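Extracellular solute-binding protein, family 5 (Chelativorans sp., PDB 6WM6) binds EDTA in the periplasm, probably delivering it and related aminopolycarboxylates to an ABC transporter for uptake. Local coordinates at residues Val404-Leu409 with Lys435-Thr440. Residues are numbered along the deposited sequence; the frame is centred on the assembly and turned at random. Where two conformers were deposited one is given.
Sequences VSTLRL and KTDLLT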
loop_
_atom_site.group_PDB
_atom_site.type_symbol
_atom_site.label_atom_id
_atom_site.label_comp_id
_atom_site.label_asym_id
_atom_site.label_seq_id
_atom_site.Cartn_x
_atom_site.Cartn_y
_atom_site.Cartn_z
ATOM N N VAL A 404 -0.196 -0.414 37.386
ATOM C CA VAL A 404 -0.484 -0.168 35.977
ATOM C C VAL A 404 -1.442 -1.244 35.482
ATOM O O VAL A 404 -1.295 -2.439 35.789
ATOM C CB VAL A 404 0.813 -0.156 35.162
ATOM C CG1 VAL A 404 0.501 -0.016 33.677
ATOM C CG2 VAL A 404 1.717 1.002 35.611
ATOM N N SER A 405 -2.454 -0.818 34.731
ATOM C CA SER A 405 -3.431 -1.752 34.201
ATOM C C SER A 405 -2.780 -2.753 33.248
ATOM O O SER A 405 -1.743 -2.490 32.638
ATOM C CB SER A 405 -4.504 -0.990 33.433
ATOM O OG SER A 405 -5.220 -0.119 34.294
ATOM N N THR A 406 -3.437 -3.913 33.122
ATOM C CA THR A 406 -3.092 -4.850 32.052
ATOM C C THR A 406 -3.244 -4.145 30.709
ATOM O O THR A 406 -4.246 -3.459 30.461
ATOM C CB THR A 406 -3.987 -6.070 32.123
ATOM O OG1 THR A 406 -3.752 -6.758 33.367
ATOM C CG2 THR A 406 -3.722 -7.012 30.977
ATOM N N LEU A 407 -2.232 -4.286 29.851
ATOM C CA LEU A 407 -2.204 -3.591 28.577
ATOM C C LEU A 407 -2.994 -4.352 27.531
ATOM O O LEU A 407 -2.831 -5.566 27.380
ATOM C CB LEU A 407 -0.767 -3.444 28.123
ATOM C CG LEU A 407 0.165 -2.722 29.103
ATOM C CD1 LEU A 407 1.570 -2.682 28.535
ATOM C CD2 LEU A 407 -0.336 -1.324 29.391
ATOM N N ARG A 408 -3.815 -3.628 26.784
ATOM C CA ARG A 408 -4.615 -4.207 25.707
ATOM C C ARG A 408 -3.807 -4.092 24.421
ATOM O O ARG A 408 -3.553 -2.985 23.944
ATOM C CB ARG A 408 -5.931 -3.451 25.583
ATOM C CG ARG A 408 -6.820 -3.603 26.820
ATOM C CD ARG A 408 -7.794 -2.426 26.949
ATOM N NE ARG A 408 -7.115 -1.143 27.067
ATOM C CZ ARG A 408 -7.721 0.042 26.984
ATOM N NH1 ARG A 408 -9.020 0.102 26.781
ATOM N NH2 ARG A 408 -7.016 1.165 27.105
ATOM N N LEU A 409 -3.386 -5.241 23.883
ATOM C CA LEU A 409 -2.589 -5.320 22.662
ATOM C C LEU A 409 -3.452 -5.973 21.600
ATOM O O LEU A 409 -3.739 -7.163 21.682
ATOM C CB LEU A 409 -1.308 -6.098 22.930
ATOM C CG LEU A 409 -0.443 -6.509 21.734
ATOM C CD1 LEU A 409 -0.275 -5.398 20.726
ATOM C CD2 LEU A 409 0.912 -6.984 22.255
ATOM N N LYS A 435 1.612 -6.752 32.254
ATOM C CA LYS A 435 0.851 -7.861 31.694
ATOM C C LYS A 435 0.126 -7.364 30.451
ATOM O O LYS A 435 -0.071 -6.163 30.265
ATOM C CB LYS A 435 -0.180 -8.381 32.686
ATOM C CG LYS A 435 0.407 -8.932 33.975
ATOM C CD LYS A 435 -0.681 -9.119 35.028
ATOM C CE LYS A 435 -0.086 -9.424 36.394
ATOM N NZ LYS A 435 -1.051 -9.180 37.506
ATOM N N THR A 436 -0.282 -8.296 29.602
ATOM C CA THR A 436 -1.023 -7.953 28.411
ATOM C C THR A 436 -2.253 -8.830 28.246
ATOM O O THR A 436 -2.332 -9.949 28.774
ATOM C CB THR A 436 -0.188 -8.084 27.141
ATOM O OG1 THR A 436 0.016 -9.470 26.850
ATOM C CG2 THR A 436 1.140 -7.384 27.319
ATOM N N ASP A 437 -3.229 -8.281 27.533
ATOM C CA ASP A 437 -4.382 -9.018 27.031
ATOM C C ASP A 437 -4.322 -8.926 25.515
ATOM O O ASP A 437 -4.311 -7.822 24.962
ATOM C CB ASP A 437 -5.697 -8.408 27.523
ATOM C CG ASP A 437 -6.079 -8.875 28.921
ATOM O OD1 ASP A 437 -5.569 -9.924 29.366
ATOM O OD2 ASP A 437 -6.900 -8.190 29.562
ATOM N N LEU A 438 -4.234 -10.076 24.849
ATOM C CA LEU A 438 -4.109 -10.114 23.398
ATOM C C LEU A 438 -5.504 -10.161 22.789
ATOM O O LEU A 438 -6.295 -11.043 23.121
ATOM C CB LEU A 438 -3.288 -11.327 22.965
ATOM C CG LEU A 438 -1.863 -11.366 23.531
ATOM C CD1 LEU A 438 -1.066 -12.515 22.924
ATOM C CD2 LEU A 438 -1.130 -10.047 23.323
ATOM N N LEU A 439 -5.806 -9.192 21.918
ATOM C CA LEU A 439 -7.143 -8.997 21.374
ATOM C C LEU A 439 -7.112 -8.962 19.859
ATOM O O LEU A 439 -6.245 -8.323 19.257
ATOM C CB LEU A 439 -7.755 -7.699 21.914
ATOM C CG LEU A 439 -7.752 -7.613 23.437
ATOM C CD1 LEU A 439 -7.973 -6.174 23.880
ATOM C CD2 LEU A 439 -8.801 -8.523 24.064
ATOM N N THR A 440 -8.079 -9.619 19.233
ATOM C CA THR A 440 -8.098 -9.682 17.773
ATOM C C THR A 440 -9.546 -9.825 17.313
ATOM O O THR A 440 -10.475 -9.443 18.031
ATOM C CB THR A 440 -7.128 -10.774 17.290
ATOM O OG1 THR A 440 -6.977 -10.717 15.856
ATOM C CG2 THR A 440 -7.623 -12.157 17.707
HETATM O O HOH W 1 0.352 -4.488 33.245
#
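Strands 407-410 and 436-439, joined through helix 416-429, form a beta-alpha-beta unit, and their parallel pairing is established by four backbone hydrogen bonds. Leu407 N donates to Lys435 O (2.9 Å) from above the carbonyl plane, whereas Asp437 N reaches Leu407 O at 2.7 Å, nearly along the C=O axis. Leu409 N then donates to Asp437 O, and Leu439 N to Leu409 O, so Leu407, Asp437 and Leu409 each bond through both N and O. Leu407 O also receives a CA-H...O contact from Thr436 CA at 3.2 Å. Ahead of the strands a water continues the link, donating to Ser405 O and accepting from Lys435 N (2.8 Å). Thr406 CG2, anti to its backbone N (OG1 chi1 -63°), lies 3.6 Å from Asp437 CG, the two side chains crossing at about a right angle. On Arg408's face, Leu439 CD1 meets Arg408 CB at 3.8 Å, while the guanidinium turns to Asp455 in a salt bridge and to Gly452 O. On the other face Leu409 and Leu438 run side by side, CD2 to CD2 at 3.8 Å. Leu438 and Thr436 pack there against helix 416-429, Thr436 OG1 bonding Thr426, and strand 456-462 continues the sheet beyond strand 407-410.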